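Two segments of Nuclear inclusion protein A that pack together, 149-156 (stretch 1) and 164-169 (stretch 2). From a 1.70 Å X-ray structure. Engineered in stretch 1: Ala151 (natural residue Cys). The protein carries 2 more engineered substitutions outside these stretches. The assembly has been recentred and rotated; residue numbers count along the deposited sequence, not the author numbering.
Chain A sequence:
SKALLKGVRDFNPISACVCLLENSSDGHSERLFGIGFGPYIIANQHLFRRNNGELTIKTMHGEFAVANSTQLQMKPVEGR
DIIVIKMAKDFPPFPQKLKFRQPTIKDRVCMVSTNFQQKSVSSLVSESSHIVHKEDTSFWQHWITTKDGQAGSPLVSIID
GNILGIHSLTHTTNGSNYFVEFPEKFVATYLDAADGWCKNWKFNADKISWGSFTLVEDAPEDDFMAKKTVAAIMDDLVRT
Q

Stretch 1, residues 149-156: GQAGSPLV
Stretch 2 (164-169) LGIHSL

A tight turn, not a strand, supplies half of the backbone hydrogen bonds joining these segments: Gly152 N donates to His167 O (2.9 Å, 161°), and His167 N donates to Ser153 O (2.9 Å, 154°). The turn is type II, Gln150 to Ser153, with Ala151 (engineered; naturally Cys) at phi/psi -56/142 and Gly152 at 96/-12, where a CB would jam against the preceding carbonyl. Gln150 O closes it, accepting from Ser153 N (3.1 Å) and from Ser153 OG (2.7 Å; chi1 m).

Beyond the turn, strand 154-156 runs antiparallel to 164-169, their N-to-C directions 138° apart. Pro154 faces Ile166 as a non-hydrogen-bonded pair (CA-CA 4.4 Å); Pro154 CA makes a CA-H...O contact with Gly165 O (3.5 Å). Leu155 pairs with the fully extended Gly165 (179/180), CA-CA 5.3 Å. Leu155 N donates to Gly165 O (2.9 Å, 172°), but the return bond to Leu155 O comes from Leu164 N (2.8 Å, 174°), one residue before Gly165, with Leu164 at phi/psi -105/-18.

Pro154 and Ile166 (p, t) share one sheet face; Ile166 CG2 lies 3.4 Å from Gly152 O. On the other, Leu155 (m, chi2 -59°) brings CD2 to 3.5 Å from His167 N. His167 (t, chi2 63°) sets CB 3.7 Å from Gln150 O, which lies at its ring edge.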

# COMPACT_ATOMS: atom_id res chain seq x y z
N GLY A 149 10.87 0.44 4.72
CA GLY A 149 10.81 -0.60 3.72
C GLY A 149 9.43 -1.24 3.67
O GLY A 149 9.08 -1.86 2.68
N GLN A 150 8.65 -1.10 4.74
CA GLN A 150 7.37 -1.81 4.83
C GLN A 150 6.16 -0.97 4.43
O GLN A 150 5.01 -1.46 4.47
CB GLN A 150 7.20 -2.40 6.23
CG GLN A 150 8.09 -3.62 6.49
CD GLN A 150 7.79 -4.24 7.82
OE1 GLN A 150 8.34 -3.83 8.83
NE2 GLN A 150 6.88 -5.22 7.84
N ALA A 151 6.39 0.29 4.06
CA ALA A 151 5.27 1.08 3.51
C ALA A 151 4.69 0.32 2.31
O ALA A 151 5.42 -0.33 1.54
CB ALA A 151 5.69 2.49 3.14
N GLY A 152 3.37 0.37 2.19
CA GLY A 152 2.67 -0.32 1.10
C GLY A 152 2.13 -1.68 1.48
O GLY A 152 1.33 -2.26 0.72
N SER A 153 2.56 -2.19 2.64
CA SER A 153 2.07 -3.48 3.15
C SER A 153 0.60 -3.35 3.51
O SER A 153 0.20 -2.40 4.21
CB SER A 153 2.89 -3.94 4.36
OG SER A 153 4.28 -4.03 4.04
N PRO A 154 -0.23 -4.28 3.02
CA PRO A 154 -1.65 -4.20 3.39
C PRO A 154 -1.94 -4.40 4.88
O PRO A 154 -1.30 -5.23 5.54
CB PRO A 154 -2.31 -5.34 2.59
CG PRO A 154 -1.21 -6.27 2.23
CD PRO A 154 0.05 -5.41 2.11
N LEU A 155 -2.89 -3.63 5.37
CA LEU A 155 -3.54 -3.87 6.66
C LEU A 155 -4.89 -4.51 6.41
O LEU A 155 -5.71 -3.96 5.66
CB LEU A 155 -3.71 -2.56 7.43
CG LEU A 155 -2.47 -1.93 8.08
CD1 LEU A 155 -1.80 -2.87 9.09
CD2 LEU A 155 -1.44 -1.43 7.02
N VAL A 156 -5.09 -5.66 7.02
CA VAL A 156 -6.21 -6.55 6.69
C VAL A 156 -7.12 -6.70 7.91
O VAL A 156 -6.64 -6.97 9.01
CB VAL A 156 -5.68 -7.95 6.24
CG1 VAL A 156 -6.84 -8.89 5.90
CG2 VAL A 156 -4.77 -7.81 5.03
N LEU A 164 -7.94 -2.93 4.29
CA LEU A 164 -8.49 -1.65 4.77
C LEU A 164 -7.57 -0.47 4.44
O LEU A 164 -8.00 0.68 4.47
CB LEU A 164 -8.70 -1.67 6.28
CG LEU A 164 -9.59 -2.79 6.83
CD1 LEU A 164 -9.84 -2.53 8.32
CD2 LEU A 164 -10.88 -2.98 6.05
N GLY A 165 -6.31 -0.77 4.14
CA GLY A 165 -5.36 0.33 3.96
C GLY A 165 -4.00 -0.25 3.65
O GLY A 165 -3.83 -1.48 3.61
N ILE A 166 -3.03 0.63 3.46
CA ILE A 166 -1.64 0.22 3.31
C ILE A 166 -0.74 1.05 4.22
O ILE A 166 -1.05 2.22 4.50
CB ILE A 166 -1.14 0.32 1.85
CG1 ILE A 166 -1.41 1.70 1.25
CG2 ILE A 166 -1.78 -0.81 1.03
CD1 ILE A 166 -0.69 1.95 -0.10
N HIS A 167 0.33 0.44 4.71
CA HIS A 167 1.17 1.16 5.68
C HIS A 167 1.79 2.43 5.05
O HIS A 167 2.11 2.41 3.88
CB HIS A 167 2.25 0.25 6.27
CG HIS A 167 3.13 0.97 7.24
ND1 HIS A 167 2.64 1.53 8.41
CD2 HIS A 167 4.46 1.23 7.22
CE1 HIS A 167 3.63 2.10 9.07
NE2 HIS A 167 4.75 1.95 8.36
N SER A 168 1.96 3.51 5.83
CA SER A 168 2.43 4.77 5.25
C SER A 168 3.48 5.53 6.07
O SER A 168 4.55 5.81 5.56
CB SER A 168 1.24 5.68 4.93
OG SER A 168 1.68 6.94 4.42
N LEU A 169 3.14 5.87 7.32
CA LEU A 169 3.88 6.85 8.12
C LEU A 169 4.35 6.28 9.41
O LEU A 169 3.75 5.35 9.94
CB LEU A 169 2.98 8.03 8.53
CG LEU A 169 2.28 8.97 7.59
CD1 LEU A 169 1.43 9.91 8.43
CD2 LEU A 169 3.33 9.74 6.78